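Local coordinates for protein alanine racemase 1 (Caldanaerobacter subterraneus subsp. tengcongensis MB4, PDB 4Y2W) that belongs to the alanine racemase family and joins a TIM-barrel domain to a mainly beta-strand C-terminal domain in a two-chain assembly, at residues G5-R10 with Y287-D292; Y44-S49 with E361-I366; C315-M320 with S367-R372. The protein carries 1 engineered substitution. One frame throughout, in Å; residues are numbered along the deposited sequence.

Interaction 1 (G5-R10 with Y287-D292); sequences GVRPTR and YADGLD. With ALA (alanine), chain D.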
loop_
_atom_site.group_PDB
_atom_site.type_symbol
_atom_site.label_atom_id
_atom_site.label_comp_id
_atom_site.label_asym_id
_atom_site.label_seq_id
_atom_site.Cartn_x
_atom_site.Cartn_y
_atom_site.Cartn_z
ATOM N N GLY A 5 3.029 21.829 7.826
ATOM C CA GLY A 5 1.662 21.366 7.604
ATOM C C GLY A 5 1.534 19.914 7.179
ATOM O O GLY A 5 0.547 19.262 7.504
ATOM N N VAL A 6 2.530 19.407 6.459
ATOM C CA VAL A 6 2.508 18.037 5.946
ATOM C C VAL A 6 2.967 17.052 7.021
ATOM O O VAL A 6 3.773 17.397 7.885
ATOM C CB VAL A 6 3.402 17.899 4.692
ATOM C CG1 VAL A 6 3.391 16.469 4.158
ATOM C CG2 VAL A 6 2.940 18.866 3.610
ATOM N N ARG A 7 2.448 15.826 6.960
ATOM C CA ARG A 7 2.841 14.765 7.887
ATOM C C ARG A 7 4.363 14.615 7.929
ATOM O O ARG A 7 5.024 14.759 6.896
ATOM C CB ARG A 7 2.206 13.435 7.471
ATOM C CG ARG A 7 2.490 12.278 8.417
ATOM C CD ARG A 7 2.079 10.957 7.805
ATOM N NE ARG A 7 2.438 9.832 8.662
ATOM C CZ ARG A 7 2.379 8.550 8.301
ATOM N NH1 ARG A 7 1.978 8.204 7.082
ATOM N NH2 ARG A 7 2.734 7.608 9.163
ATOM N N PRO A 8 4.926 14.323 9.118
ATOM C CA PRO A 8 6.374 14.123 9.196
ATOM C C PRO A 8 6.874 13.041 8.235
ATOM O O PRO A 8 7.774 13.303 7.435
ATOM C CB PRO A 8 6.592 13.716 10.657
ATOM C CG PRO A 8 5.454 14.327 11.392
ATOM C CD PRO A 8 4.294 14.257 10.448
ATOM N N THR A 9 6.286 11.848 8.311
ATOM C CA THR A 9 6.604 10.765 7.381
ATOM C C THR A 9 6.057 11.130 6.004
ATOM O O THR A 9 4.861 11.371 5.858
ATOM C CB THR A 9 6.010 9.426 7.857
ATOM O OG1 THR A 9 6.700 8.995 9.033
ATOM C CG2 THR A 9 6.137 8.349 6.794
ATOM N N ARG A 10 6.935 11.177 5.001
ATOM C CA ARG A 10 6.559 11.684 3.679
ATOM C C ARG A 10 7.426 11.150 2.548
ATOM O O ARG A 10 8.525 10.639 2.771
ATOM C CB ARG A 10 6.650 13.212 3.665
ATOM C CG ARG A 10 8.068 13.755 3.805
ATOM C CD ARG A 10 8.074 15.262 3.988
ATOM N NE ARG A 10 7.452 15.669 5.248
ATOM C CZ ARG A 10 7.227 16.931 5.607
ATOM N NH1 ARG A 10 7.569 17.938 4.813
ATOM N NH2 ARG A 10 6.653 17.187 6.774
ATOM N N TYR A 287 4.820 -0.312 9.159
ATOM C CA TYR A 287 4.553 -1.170 7.996
ATOM C C TYR A 287 3.290 -0.801 7.220
ATOM O O TYR A 287 3.173 -1.132 6.037
ATOM C CB TYR A 287 4.563 -2.663 8.362
ATOM C CG TYR A 287 3.653 -3.098 9.494
ATOM C CD1 TYR A 287 2.277 -3.204 9.313
ATOM C CD2 TYR A 287 4.179 -3.453 10.734
ATOM C CE1 TYR A 287 1.449 -3.625 10.343
ATOM C CE2 TYR A 287 3.361 -3.877 11.766
ATOM C CZ TYR A 287 1.998 -3.961 11.566
ATOM O OH TYR A 287 1.191 -4.372 12.597
ATOM N N ALA A 288 2.360 -0.108 7.866
ATOM C CA ALA A 288 1.172 0.379 7.177
ATOM C C ALA A 288 1.511 1.515 6.215
ATOM O O ALA A 288 0.707 1.851 5.344
ATOM C CB ALA A 288 0.129 0.834 8.181
ATOM N N ASP A 289 2.693 2.108 6.385
ATOM C CA ASP A 289 3.176 3.169 5.502
ATOM C C ASP A 289 4.005 2.645 4.335
ATOM O O ASP A 289 4.305 3.398 3.404
ATOM C CB ASP A 289 4.003 4.173 6.301
ATOM C CG ASP A 289 3.187 4.885 7.358
ATOM O OD1 ASP A 289 2.052 5.299 7.052
ATOM O OD2 ASP A 289 3.671 5.041 8.499
ATOM N N GLY A 290 4.368 1.363 4.383
ATOM C CA GLY A 290 5.207 0.744 3.356
ATOM C C GLY A 290 6.605 0.356 3.808
ATOM O O GLY A 290 7.454 0.037 2.977
ATOM N N LEU A 291 6.858 0.387 5.115
ATOM C CA LEU A 291 8.142 -0.056 5.651
ATOM C C LEU A 291 8.021 -1.513 6.073
ATOM O O LEU A 291 7.432 -1.812 7.106
ATOM C CB LEU A 291 8.565 0.812 6.837
ATOM C CG LEU A 291 9.988 0.557 7.334
ATOM C CD1 LEU A 291 10.989 0.846 6.225
ATOM C CD2 LEU A 291 10.296 1.386 8.573
ATOM N N ASP A 292 8.584 -2.416 5.276
ATOM C CA ASP A 292 8.367 -3.848 5.471
ATOM C C ASP A 292 8.818 -4.311 6.851
ATOM O O ASP A 292 9.924 -4.012 7.294
ATOM C CB ASP A 292 9.079 -4.663 4.389
ATOM C CG ASP A 292 8.616 -6.104 4.348
ATOM O OD1 ASP A 292 8.585 -6.762 5.406
ATOM O OD2 ASP A 292 8.269 -6.581 3.254
HETATM N N ALA D . 0.463 -1.722 17.519
HETATM C CA ALA D . 0.378 -2.996 16.751
HETATM C C ALA D . 1.519 -3.076 15.736
HETATM O O ALA D . 2.064 -2.046 15.341
HETATM C CB ALA D . -0.975 -3.112 16.058
HETATM O OXT ALA D . 1.933 -4.151 15.287
#
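The guanidinium of Arg7 overlaps the carboxylate of Asp289, and the two side chains come from opposite directions. Arg7 grips end-on, with one nitrogen for each oxygen. Arg7 NH1 donates to Asp289 OD1 at 2.9 Å, with OD1 lying in the guanidinium plane. Arg7 NH2 donates to Asp289 OD2 at 2.8 Å, and this oxygen is tilted out of that plane. The two flat groups are turned 59° against each other, so this salt bridge is not coplanar. Both oxygens are met from above the carboxylate plane. The Arg7 chain reaches this far because it is extended, with CG opposite the backbone N (chi1 -177°). Thr9 CB lies over the rim of one guanidinium face, while Thr9 OG1 bonds to Pro284 O. The carboxylate has further partners: Asp289 OD1 pairs with Arg369, and Asp289 OD2 accepts from Gly286 N. This buried acid therefore receives several donors, which would probably stabilise its charged form. On the same loop, Tyr287 OH donates to OXT of the bound alanine at 2.8 Å, and OXT lies near the plane of the ring, at its edge. The contact thus ties the loop leading into strand 10-14 to a loop of the C-terminal domain that helps to form an alanine pocket together with Tyr268, Cys315 and Met316.

Interaction 2 (Y44-S49 with E361-I366); sequences YGHGAS and EVFSRI
His46 and Phe363 meet as a T-shaped (edge-to-face) aromatic pair. The edge of the imidazole is turned toward the face of the phenyl ring. The ring centroids are 5.0 Å apart and the planes stand at 61°. His46 CE1 does the touching: it lies over the centre of the Phe363 ring, 3.9 Å from Phe363 CE1. A bond within 44-49 helps to fix the imidazole. His46 ND1 donates to Tyr44 O at 2.8 Å, coming from above the carbonyl plane. The same carbonyl also packs on 361-366, since Tyr44 O is 3.4 Å from Phe363 CB. Phe363 has CG beside its backbone N, opposite the carbonyl carbon (chi1 -80°), and this turns its ring toward His46. The backbones come close at Gly45, which has no side chain. Its CA lies 3.9 Å from Phe363 O. This is a junction between domains. Helix 40-45 follows strand 34-38 of the TIM barrel, and helix 359-365 belongs to the C-terminal domain. Phe230 meets the rings of both Tyr44 and His46, and Leu248 packs against His46 and Phe363. Tyr44 approaches Phe363 with its CB, 4.3 Å from Phe363 CB. Its ring leads away, to an alanine pocket shared with Lys40, Arg138, His168 and Gln360. On helix 359-365, Arg365 NH1 forms a salt bridge with Glu361 OE2 at 2.8 Å. Arg365 NH2 pairs with Asp292 of the second subunit.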
loop_
_atom_site.group_PDB
_atom_site.type_symbol
_atom_site.label_atom_id
_atom_site.label_comp_id
_atom_site.label_asym_id
_atom_site.label_seq_id
_atom_site.Cartn_x
_atom_site.Cartn_y
_atom_site.Cartn_z
ATOM N N TYR A 44 4.350 4.538 -10.151
ATOM C CA TYR A 44 5.195 3.785 -9.224
ATOM C C TYR A 44 5.311 4.523 -7.888
ATOM O O TYR A 44 6.407 4.827 -7.423
ATOM C CB TYR A 44 6.584 3.528 -9.831
ATOM C CG TYR A 44 6.564 2.704 -11.102
ATOM C CD1 TYR A 44 6.317 3.297 -12.332
ATOM C CD2 TYR A 44 6.791 1.331 -11.072
ATOM C CE1 TYR A 44 6.294 2.552 -13.498
ATOM C CE2 TYR A 44 6.773 0.574 -12.234
ATOM C CZ TYR A 44 6.523 1.193 -13.446
ATOM O OH TYR A 44 6.502 0.455 -14.608
ATOM N N GLY A 45 4.163 4.841 -7.296
ATOM C CA GLY A 45 4.110 5.477 -5.982
ATOM C C GLY A 45 4.512 6.943 -5.900
ATOM O O GLY A 45 4.600 7.491 -4.800
ATOM N N HIS A 46 4.745 7.586 -7.045
ATOM C CA HIS A 46 5.152 8.998 -7.077
ATOM C C HIS A 46 3.961 9.958 -7.214
ATOM O O HIS A 46 4.113 11.162 -7.001
ATOM C CB HIS A 46 6.135 9.251 -8.230
ATOM C CG HIS A 46 7.475 8.608 -8.046
ATOM N ND1 HIS A 46 7.653 7.242 -8.040
ATOM C CD2 HIS A 46 8.708 9.147 -7.885
ATOM C CE1 HIS A 46 8.934 6.966 -7.870
ATOM N NE2 HIS A 46 9.597 8.104 -7.778
ATOM N N GLY A 47 2.790 9.429 -7.573
ATOM C CA GLY A 47 1.604 10.249 -7.850
ATOM C C GLY A 47 1.478 10.531 -9.338
ATOM O O GLY A 47 2.258 11.296 -9.897
ATOM N N ALA A 48 0.492 9.908 -9.975
ATOM C CA ALA A 48 0.315 10.003 -11.423
ATOM C C ALA A 48 -0.024 11.417 -11.878
ATOM O O ALA A 48 0.535 11.901 -12.859
ATOM C CB ALA A 48 -0.760 9.031 -11.888
ATOM N N SER A 49 -0.936 12.075 -11.166
ATOM C CA SER A 49 -1.361 13.430 -11.521
ATOM C C SER A 49 -0.178 14.330 -11.841
ATOM O O SER A 49 -0.060 14.831 -12.956
ATOM C CB SER A 49 -2.187 14.055 -10.395
ATOM O OG SER A 49 -3.445 13.414 -10.286
ATOM N N GLU A 361 8.290 -3.166 -6.606
ATOM C CA GLU A 361 7.428 -3.538 -5.477
ATOM C C GLU A 361 7.644 -2.650 -4.246
ATOM O O GLU A 361 6.698 -2.382 -3.500
ATOM C CB GLU A 361 7.607 -5.008 -5.092
ATOM C CG GLU A 361 6.576 -5.493 -4.077
ATOM C CD GLU A 361 6.689 -6.973 -3.757
ATOM O OE1 GLU A 361 7.821 -7.492 -3.635
ATOM O OE2 GLU A 361 5.634 -7.620 -3.609
ATOM N N VAL A 362 8.881 -2.199 -4.037
ATOM C CA VAL A 362 9.199 -1.319 -2.916
ATOM C C VAL A 362 8.456 0.013 -3.058
ATOM O O VAL A 362 7.805 0.468 -2.117
ATOM C CB VAL A 362 10.717 -1.068 -2.799
ATOM C CG1 VAL A 362 11.015 -0.004 -1.745
ATOM C CG2 VAL A 362 11.444 -2.365 -2.470
ATOM N N PHE A 363 8.556 0.626 -4.234
ATOM C CA PHE A 363 7.836 1.861 -4.526
ATOM C C PHE A 363 6.323 1.698 -4.361
ATOM O O PHE A 363 5.656 2.577 -3.808
ATOM C CB PHE A 363 8.135 2.349 -5.950
ATOM C CG PHE A 363 9.445 3.091 -6.096
ATOM C CD1 PHE A 363 9.822 4.084 -5.189
ATOM C CD2 PHE A 363 10.283 2.832 -7.177
ATOM C CE1 PHE A 363 11.018 4.773 -5.343
ATOM C CE2 PHE A 363 11.475 3.525 -7.337
ATOM C CZ PHE A 363 11.843 4.496 -6.420
ATOM N N SER A 364 5.786 0.574 -4.828
ATOM C CA SER A 364 4.347 0.313 -4.752
ATOM C C SER A 364 3.853 0.041 -3.325
ATOM O O SER A 364 2.655 0.089 -3.055
ATOM C CB SER A 364 3.973 -0.862 -5.662
ATOM O OG SER A 364 4.415 -2.105 -5.132
ATOM N N ARG A 365 4.781 -0.250 -2.422
ATOM C CA ARG A 365 4.461 -0.521 -1.028
ATOM C C ARG A 365 4.158 0.767 -0.251
ATOM O O ARG A 365 3.516 0.721 0.798
ATOM C CB ARG A 365 5.637 -1.251 -0.370
ATOM C CG ARG A 365 5.274 -2.541 0.344
ATOM C CD ARG A 365 4.784 -3.609 -0.623
ATOM N NE ARG A 365 5.275 -4.936 -0.263
ATOM C CZ ARG A 365 4.934 -6.066 -0.883
ATOM N NH1 ARG A 365 4.071 -6.060 -1.905
ATOM N NH2 ARG A 365 5.458 -7.214 -0.471
ATOM N N ILE A 366 4.614 1.908 -0.766
ATOM C CA ILE A 366 4.442 3.191 -0.079
ATOM C C ILE A 366 2.964 3.591 -0.085
ATOM O O ILE A 366 2.418 3.973 -1.119
ATOM C CB ILE A 366 5.295 4.303 -0.720
ATOM C CG1 ILE A 366 6.783 3.949 -0.634
ATOM C CG2 ILE A 366 5.043 5.633 -0.021
ATOM C CD1 ILE A 366 7.663 4.766 -1.556
#

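Interaction 3 (C315-M320 with S367-R372); sequences CMDQCM and SRRVPR. With ALA (alanine), chain D.
Asp317 and Arg369 hold the nearest CA atoms of the two segments, still 10.0 Å apart, and Arg369 lies within a type I beta turn from Ser367 to Val370. The contact is in the mainly beta-strand C-terminal domain. It joins the loop before strand 319-322 to the turn that leads from helix 359-365 into strand 372-376. The gap is crossed mainly by the long side chain of Arg369. Arg369 starts with CG opposite its backbone N (chi1 -154°) and bends at chi3, and it meets Asp317 at about a right angle. Its two end nitrogens converge on a single oxygen. Arg369 NH1 donates to Asp317 OD1 at 2.8 Å, from above the carboxylate plane. Arg369 NH2 donates to the same Asp317 OD1 at 2.9 Å and uses the anti lone pair, on the side away from OD2. OD1 lies in the guanidinium plane, whereas the carboxylate is turned 57° from it. Asp317 OD2 is taken by a stronger partner, Lys40 of the second subunit. Arg369 NH1 also pairs with Glu70 of the second subunit, so the salt bridge is part of a charged network at the dimer interface. Next to Asp317, Met316 N donates to O of the bound alanine at 2.6 Å. Cys315 CB touches the same ligand oxygen at 3.3 Å. The turn has supports of its own. Arg369 N donates to Ser367 OG at 3.2 Å, an ST turn. Val370 N bonds to Ser367 O at 3.1 Å. Arg372 NH1 donates to the same Ser367 O at 3.0 Å, from above the carbonyl plane, on the face away from Val370 N.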
loop_
_atom_site.group_PDB
_atom_site.type_symbol
_atom_site.label_atom_id
_atom_site.label_comp_id
_atom_site.label_asym_id
_atom_site.label_seq_id
_atom_site.Cartn_x
_atom_site.Cartn_y
_atom_site.Cartn_z
ATOM N N CYS A 315 6.700 -1.610 14.010
ATOM C CA CYS A 315 5.284 -1.549 14.358
ATOM C C CYS A 315 4.495 -1.079 13.144
ATOM O O CYS A 315 5.067 -0.792 12.093
ATOM C CB CYS A 315 5.062 -0.600 15.543
ATOM S SG CYS A 315 6.105 -0.933 16.982
ATOM N N MET A 316 3.182 -1.001 13.291
ATOM C CA MET A 316 2.307 -0.608 12.196
ATOM C C MET A 316 2.535 0.840 11.767
ATOM O O MET A 316 2.483 1.157 10.577
ATOM C CB MET A 316 0.852 -0.796 12.621
ATOM C CG MET A 316 -0.167 -0.636 11.507
ATOM S SD MET A 316 -1.754 -1.354 11.975
ATOM C CE MET A 316 -2.803 -0.693 10.684
ATOM N N ASP A 317 2.789 1.711 12.738
ATOM C CA ASP A 317 2.858 3.152 12.500
ATOM C C ASP A 317 4.187 3.792 12.926
ATOM O O ASP A 317 4.383 4.995 12.746
ATOM C CB ASP A 317 1.710 3.835 13.255
ATOM C CG ASP A 317 0.424 3.033 13.210
ATOM O OD1 ASP A 317 -0.129 2.846 12.108
ATOM O OD2 ASP A 317 -0.047 2.593 14.276
ATOM N N GLN A 318 5.093 3.003 13.494
ATOM C CA GLN A 318 6.329 3.551 14.042
ATOM C C GLN A 318 7.390 2.477 14.204
ATOM O O GLN A 318 7.104 1.292 14.085
ATOM C CB GLN A 318 6.055 4.238 15.383
ATOM C CG GLN A 318 5.517 3.313 16.461
ATOM C CD GLN A 318 4.362 3.923 17.243
ATOM O OE1 GLN A 318 3.205 3.561 17.032
ATOM N NE2 GLN A 318 4.671 4.851 18.143
ATOM N N CYS A 319 8.622 2.906 14.447
ATOM C CA CYS A 319 9.702 1.987 14.793
ATOM C C CYS A 319 10.793 2.736 15.538
ATOM O O CYS A 319 10.823 3.967 15.541
ATOM C CB CYS A 319 10.272 1.306 13.547
ATOM S SG CYS A 319 11.100 2.426 12.399
ATOM N N MET A 320 11.679 1.979 16.176
ATOM C CA MET A 320 12.777 2.543 16.945
ATOM C C MET A 320 14.113 2.371 16.231
ATOM O O MET A 320 14.334 1.385 15.527
ATOM C CB MET A 320 12.843 1.886 18.319
ATOM C CG MET A 320 11.802 2.403 19.295
ATOM S SD MET A 320 10.113 2.001 18.824
ATOM C CE MET A 320 10.090 0.230 19.120
ATOM N N SER A 367 2.338 3.527 1.084
ATOM C CA SER A 367 0.881 3.479 1.175
ATOM C C SER A 367 0.201 4.829 1.029
ATOM O O SER A 367 0.845 5.880 0.971
ATOM C CB SER A 367 0.449 2.850 2.503
ATOM O OG SER A 367 0.412 3.814 3.542
ATOM N N ARG A 368 -1.128 4.755 0.982
ATOM C CA ARG A 368 -2.018 5.909 0.922
ATOM C C ARG A 368 -1.732 6.935 2.020
ATOM O O ARG A 368 -1.872 8.142 1.801
ATOM C CB ARG A 368 -3.472 5.414 1.010
ATOM C CG ARG A 368 -4.540 6.497 1.032
ATOM C CD ARG A 368 -5.927 5.910 0.811
ATOM N NE ARG A 368 -6.986 6.830 1.234
ATOM C CZ ARG A 368 -7.400 6.993 2.491
ATOM N NH1 ARG A 368 -6.851 6.309 3.494
ATOM N NH2 ARG A 368 -8.370 7.857 2.752
ATOM N N ARG A 369 -1.321 6.456 3.191
ATOM C CA ARG A 369 -1.085 7.332 4.343
ATOM C C ARG A 369 0.122 8.262 4.176
ATOM O O ARG A 369 0.222 9.267 4.880
ATOM C CB ARG A 369 -0.924 6.498 5.618
ATOM C CG ARG A 369 -1.290 7.243 6.888
ATOM C CD ARG A 369 -1.524 6.297 8.055
ATOM N NE ARG A 369 -0.330 5.536 8.415
ATOM C CZ ARG A 369 -0.273 4.657 9.413
ATOM N NH1 ARG A 369 -1.340 4.417 10.169
ATOM N NH2 ARG A 369 0.858 4.011 9.662
ATOM N N VAL A 370 1.027 7.927 3.257
ATOM C CA VAL A 370 2.218 8.731 3.007
ATOM C C VAL A 370 1.909 9.850 2.007
ATOM O O VAL A 370 1.689 9.581 0.826
ATOM C CB VAL A 370 3.362 7.861 2.447
ATOM C CG1 VAL A 370 4.612 8.699 2.200
ATOM C CG2 VAL A 370 3.663 6.702 3.389
ATOM N N PRO A 371 1.896 11.117 2.467
ATOM C CA PRO A 371 1.670 12.187 1.499
ATOM C C PRO A 371 2.849 12.347 0.548
ATOM O O PRO A 371 3.983 12.036 0.915
ATOM C CB PRO A 371 1.521 13.425 2.380
ATOM C CG PRO A 371 2.327 13.110 3.584
ATOM C CD PRO A 371 2.108 11.646 3.824
ATOM N N ARG A 372 2.567 12.817 -0.664
ATOM C CA ARG A 372 3.597 13.095 -1.658
ATOM C C ARG A 372 3.811 14.595 -1.762
ATOM O O ARG A 372 2.869 15.342 -2.022
ATOM C CB ARG A 372 3.202 12.534 -3.025
ATOM C CG ARG A 372 3.574 11.078 -3.244
ATOM C CD ARG A 372 2.774 10.134 -2.364
ATOM N NE ARG A 372 2.919 8.751 -2.813
ATOM C CZ ARG A 372 2.356 7.698 -2.227
ATOM N NH1 ARG A 372 1.602 7.843 -1.148
ATOM N NH2 ARG A 372 2.551 6.485 -2.723
HETATM N N ALA D . 0.463 -1.722 17.519
HETATM C CA ALA D . 0.378 -2.996 16.751
HETATM C C ALA D . 1.519 -3.076 15.736
HETATM O O ALA D . 2.064 -2.046 15.341
HETATM C CB ALA D . -0.975 -3.112 16.058
HETATM O OXT ALA D . 1.933 -4.151 15.287
#

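In the fold
From the N terminus, segment 5-10 leads into strand 10-14. Interaction 1 closes a loop of 276 residues at 287-292, one that takes in the whole TIM barrel. Interaction 2 opens inside that loop at 44-49 and closes later at 361-366, so the two cross. It joins the barrel's helix 40-45 to helix 359-365 of the C-terminal domain. Interaction 3 runs from 315-320 to 367-372 and joins two loops within the C-terminal domain. It is in series with interaction 1 but crosses interaction 2. The centres of interactions 1 and 3 are about 3 Å apart. The centre of interaction 2 lies about 13 and 14 Å from theirs. All three touch the second subunit.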